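Local coordinates for putative hemin ABC transport system, membrane protein (Burkholderia cenocepacia J2315, PDB 5B57) that probably moves heme across the inner membrane as the transmembrane subunit of a bacterial ABC importer of the FecCD family, at residues L279-V283 with Q284-R288; T351-P355 with A356-L360. One frame throughout, in Å; residues are numbered along the deposited sequence.

Interaction 1 of 2, residues L279-V283 with Q284-R288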
# COMPACT_ATOMS: atom_id res chain seq x y z
N LEU A 279 3.75 15.28 19.18
CA LEU A 279 3.59 14.89 20.58
C LEU A 279 4.92 14.74 21.32
O LEU A 279 4.91 14.47 22.53
CB LEU A 279 2.80 13.58 20.67
CG LEU A 279 1.29 13.71 20.43
CD1 LEU A 279 0.61 12.35 20.24
CD2 LEU A 279 0.60 14.51 21.54
N GLY A 280 6.07 14.92 20.64
CA GLY A 280 7.39 14.80 21.26
C GLY A 280 8.10 13.46 21.11
O GLY A 280 9.24 13.32 21.58
N VAL A 281 7.46 12.46 20.49
CA VAL A 281 8.05 11.15 20.25
C VAL A 281 9.21 11.35 19.28
O VAL A 281 9.02 11.92 18.20
CB VAL A 281 7.03 10.16 19.67
CG1 VAL A 281 7.68 8.83 19.31
CG2 VAL A 281 5.89 9.94 20.63
N PRO A 282 10.39 10.93 19.62
CA PRO A 282 11.54 11.02 18.69
C PRO A 282 11.53 9.91 17.65
O PRO A 282 12.34 8.99 17.69
CB PRO A 282 12.73 10.90 19.63
CG PRO A 282 12.22 10.04 20.72
CD PRO A 282 10.80 10.46 20.94
N VAL A 283 10.60 10.01 16.69
CA VAL A 283 10.25 8.86 15.86
C VAL A 283 11.44 8.26 15.11
O VAL A 283 11.42 7.07 14.78
CB VAL A 283 9.09 9.22 14.91
CG1 VAL A 283 8.54 10.58 15.24
CG2 VAL A 283 9.51 9.13 13.45
N GLN A 284 12.51 9.03 14.88
CA GLN A 284 13.68 8.42 14.25
C GLN A 284 14.44 7.53 15.23
O GLN A 284 14.79 6.39 14.90
CB GLN A 284 14.57 9.51 13.65
CG GLN A 284 13.85 10.25 12.54
CD GLN A 284 13.44 9.29 11.44
OE1 GLN A 284 14.18 8.35 11.13
NE2 GLN A 284 12.25 9.48 10.87
N ARG A 285 14.68 8.02 16.46
CA ARG A 285 15.26 7.14 17.47
C ARG A 285 14.35 5.97 17.76
O ARG A 285 14.83 4.88 18.08
CB ARG A 285 15.53 7.90 18.78
CG ARG A 285 16.44 9.12 18.68
CD ARG A 285 17.90 8.74 18.67
NE ARG A 285 18.33 8.08 19.91
CZ ARG A 285 19.45 7.36 20.02
NH1 ARG A 285 20.24 7.19 18.97
NH2 ARG A 285 19.76 6.80 21.18
N LEU A 286 13.03 6.17 17.66
CA LEU A 286 12.10 5.08 17.95
C LEU A 286 12.22 3.97 16.91
O LEU A 286 12.26 2.79 17.26
CB LEU A 286 10.67 5.60 18.01
CG LEU A 286 9.55 4.56 18.06
CD1 LEU A 286 9.73 3.69 19.28
CD2 LEU A 286 8.16 5.23 18.09
N LYS A 287 12.28 4.34 15.62
CA LYS A 287 12.45 3.33 14.59
C LYS A 287 13.70 2.49 14.84
O LYS A 287 13.66 1.26 14.80
CB LYS A 287 12.47 3.99 13.21
CG LYS A 287 11.15 4.67 12.87
CD LYS A 287 11.08 5.25 11.43
CE LYS A 287 9.62 5.59 11.03
NZ LYS A 287 9.36 6.01 9.60
N ARG A 288 14.82 3.13 15.18
CA ARG A 288 16.06 2.37 15.32
C ARG A 288 16.04 1.49 16.57
O ARG A 288 16.59 0.40 16.55
CB ARG A 288 17.27 3.31 15.32
CG ARG A 288 18.59 2.68 15.74
CD ARG A 288 19.79 3.65 15.65
NE ARG A 288 21.04 2.93 15.37
CZ ARG A 288 22.24 3.49 15.14
NH1 ARG A 288 23.29 2.72 14.89
NH2 ARG A 288 22.38 4.82 15.16
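P282 and V283 turn their carbonyl oxygens toward the amides of L286 and K287 and so start helix 283-305, with P282 at the N-cap. The approach is a tight corner between two helices: helix 273-278 ends in a Schellman motif at G280, whose backbone takes a positive phi (97°), and P282 then centres an inverse gamma turn with a weak bond from V283 N to V281 O. Along the new helix, Q284 comes first. Its side chain crosses that of V283 at a slant, with NE2 3.8 Å from V283 CG2. A bend at chi2 curls the Gln chain, and OE1 takes a hydrogen bond from the backbone N of L194. R285 follows with only its root in the contact: CB stands 4.2 Å from P282 CB, and the bent chain leads the guanidinium away. At L286 backbone and side chain both take part. The amide reaches P282 O at 2.9 Å, and CG anti to the backbone N (chi1 170°) swings the isobutyl group back over the corner, where CD2 meets V281 CG1 at 3.8 Å. A265 of helix 263-269 touches both of these side chains, and an aromatic side chain of another protein chain in the assembly also packs on V281, which places this apolar pair near a subunit interface. The short helices 263-269 and 273-278 beside it are consistent with the coupling region that meets the ATPase in BtuC-type importers. K287 closes the turn. Its extended chain carries NZ to a salt bridge with E273 OE1 on helix 273-278, probably reducing the cost of placing a charge at this buried residue. The K287 amide meets V283 O at 3.0 Å, from above the carbonyl plane by 37°.

Interaction 2 of 2, residues T351-P355 with A356-L360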
# COMPACT_ATOMS: atom_id res chain seq x y z
N THR A 351 3.21 -35.34 18.17
CA THR A 351 2.05 -36.14 18.55
C THR A 351 1.23 -36.71 17.38
O THR A 351 1.10 -37.93 17.26
CB THR A 351 1.13 -35.30 19.46
OG1 THR A 351 1.72 -35.22 20.77
CG2 THR A 351 -0.27 -35.90 19.55
N VAL A 352 0.71 -35.84 16.50
CA VAL A 352 -0.27 -36.18 15.46
C VAL A 352 0.24 -37.29 14.55
O VAL A 352 -0.56 -38.01 13.93
CB VAL A 352 -0.68 -34.95 14.62
CG1 VAL A 352 0.43 -34.54 13.66
CG2 VAL A 352 -1.95 -35.20 13.84
N ALA A 353 1.56 -37.46 14.46
CA ALA A 353 2.14 -38.47 13.57
C ALA A 353 3.19 -39.28 14.29
O ALA A 353 4.23 -39.63 13.73
CB ALA A 353 2.73 -37.82 12.31
N ALA A 354 2.93 -39.61 15.55
CA ALA A 354 3.91 -40.29 16.38
C ALA A 354 4.24 -41.64 15.76
O ALA A 354 3.33 -42.33 15.28
CB ALA A 354 3.39 -40.45 17.77
N PRO A 355 5.55 -42.02 15.75
CA PRO A 355 6.68 -41.29 16.34
C PRO A 355 7.46 -40.30 15.45
O PRO A 355 8.59 -39.95 15.83
CB PRO A 355 7.62 -42.42 16.73
CG PRO A 355 7.48 -43.35 15.57
CD PRO A 355 5.98 -43.35 15.27
N ALA A 356 6.92 -39.88 14.31
CA ALA A 356 7.64 -38.89 13.53
C ALA A 356 7.62 -37.55 14.24
O ALA A 356 6.72 -37.23 15.02
CB ALA A 356 7.05 -38.74 12.13
N ASP A 357 8.66 -36.76 14.00
CA ASP A 357 8.80 -35.45 14.62
C ASP A 357 8.77 -34.46 13.46
O ASP A 357 9.76 -34.17 12.80
CB ASP A 357 10.09 -35.39 15.46
CG ASP A 357 10.12 -34.18 16.39
OD1 ASP A 357 9.07 -33.50 16.55
OD2 ASP A 357 11.20 -33.91 16.97
N ILE A 358 7.56 -33.94 13.21
CA ILE A 358 7.21 -33.14 12.02
C ILE A 358 7.83 -31.76 12.15
O ILE A 358 7.78 -31.17 13.25
CB ILE A 358 5.71 -33.08 11.87
CG1 ILE A 358 5.12 -34.47 11.67
CG2 ILE A 358 5.32 -32.13 10.75
CD1 ILE A 358 3.64 -34.44 11.61
N PRO A 359 8.40 -31.20 11.10
CA PRO A 359 8.95 -29.86 11.20
C PRO A 359 7.93 -28.87 11.74
O PRO A 359 6.76 -28.90 11.39
CB PRO A 359 9.34 -29.54 9.75
CG PRO A 359 9.73 -30.90 9.20
CD PRO A 359 8.76 -31.86 9.82
N LEU A 360 8.40 -28.00 12.64
CA LEU A 360 7.49 -27.04 13.26
C LEU A 360 6.97 -26.03 12.25
O LEU A 360 5.80 -25.63 12.31
CB LEU A 360 8.21 -26.32 14.40
CG LEU A 360 7.29 -25.50 15.29
CD1 LEU A 360 6.15 -26.35 15.84
CD2 LEU A 360 8.12 -24.87 16.38
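I358 points its side chain back at the end of helix 327-352 and the residue after it, so that CD1 settles against both V352 and A353. The Ile chain crosses V352 at about a right angle, CD1 lying 3.8 Å from V352 CG1. The same methyl is 3.6 Å from A353 CB, which faces it directly. With CG1 beside the backbone N and CD1 extended beyond it (chi2 176°), the long branch of I358 spans the bend. V352 presents the methyl that sits between its own backbone N and carbonyl carbon (chi1 74°). What brings these three side chains together is a type VIa beta turn over A353-A356: the peptide bond before P355 is cis, A354 and P355 occupy the two central positions, and A356 N gives a hydrogen bond to A353 O at 2.8 Å. The amide is tilted 25° from the carbonyl plane. The turn reverses the chain at once, leaving A353 CB and A356 CB 4.4 Å apart and sending residues 356-358 back past the helix end. The pyrrolidine ring of P355 stands at the corner, its CB bond directed away overall although CB lies 3.6 Å from A356 N. The CB of D357 is directed away from 351-355, and its OD2 forms a salt bridge with R107 NH1 of helix 94-128. The result is a short surface loop joining helices 327-352 and 360-378, both predicted to span the membrane. I358 also packs on A349 of helix 327-352, P359 is the N-cap of helix 360-378 and touches F219 of the second subunit, and L360 lies on A345 and D346 of helix 327-352.

Interactions 1 and 2 lie on opposite sides of the chain's centre, 45 Å apart between centres and about 27 Å between nearest atoms, so they do not touch. They follow in series along the chain: interaction 1 opens helix 283-305 and interaction 2 closes helix 327-352, with helix 311-323 between. Both are connections between helices, but of different kinds: 279-288 links two helices through a glycine and a proline N-cap, whereas 351-360 reverses direction through a cis proline. Their neighbours differ too, a different protein chain beside the first and the second copy of this subunit beside the other. As in related importers, the former end is probably cytoplasmic and the latter periplasmic.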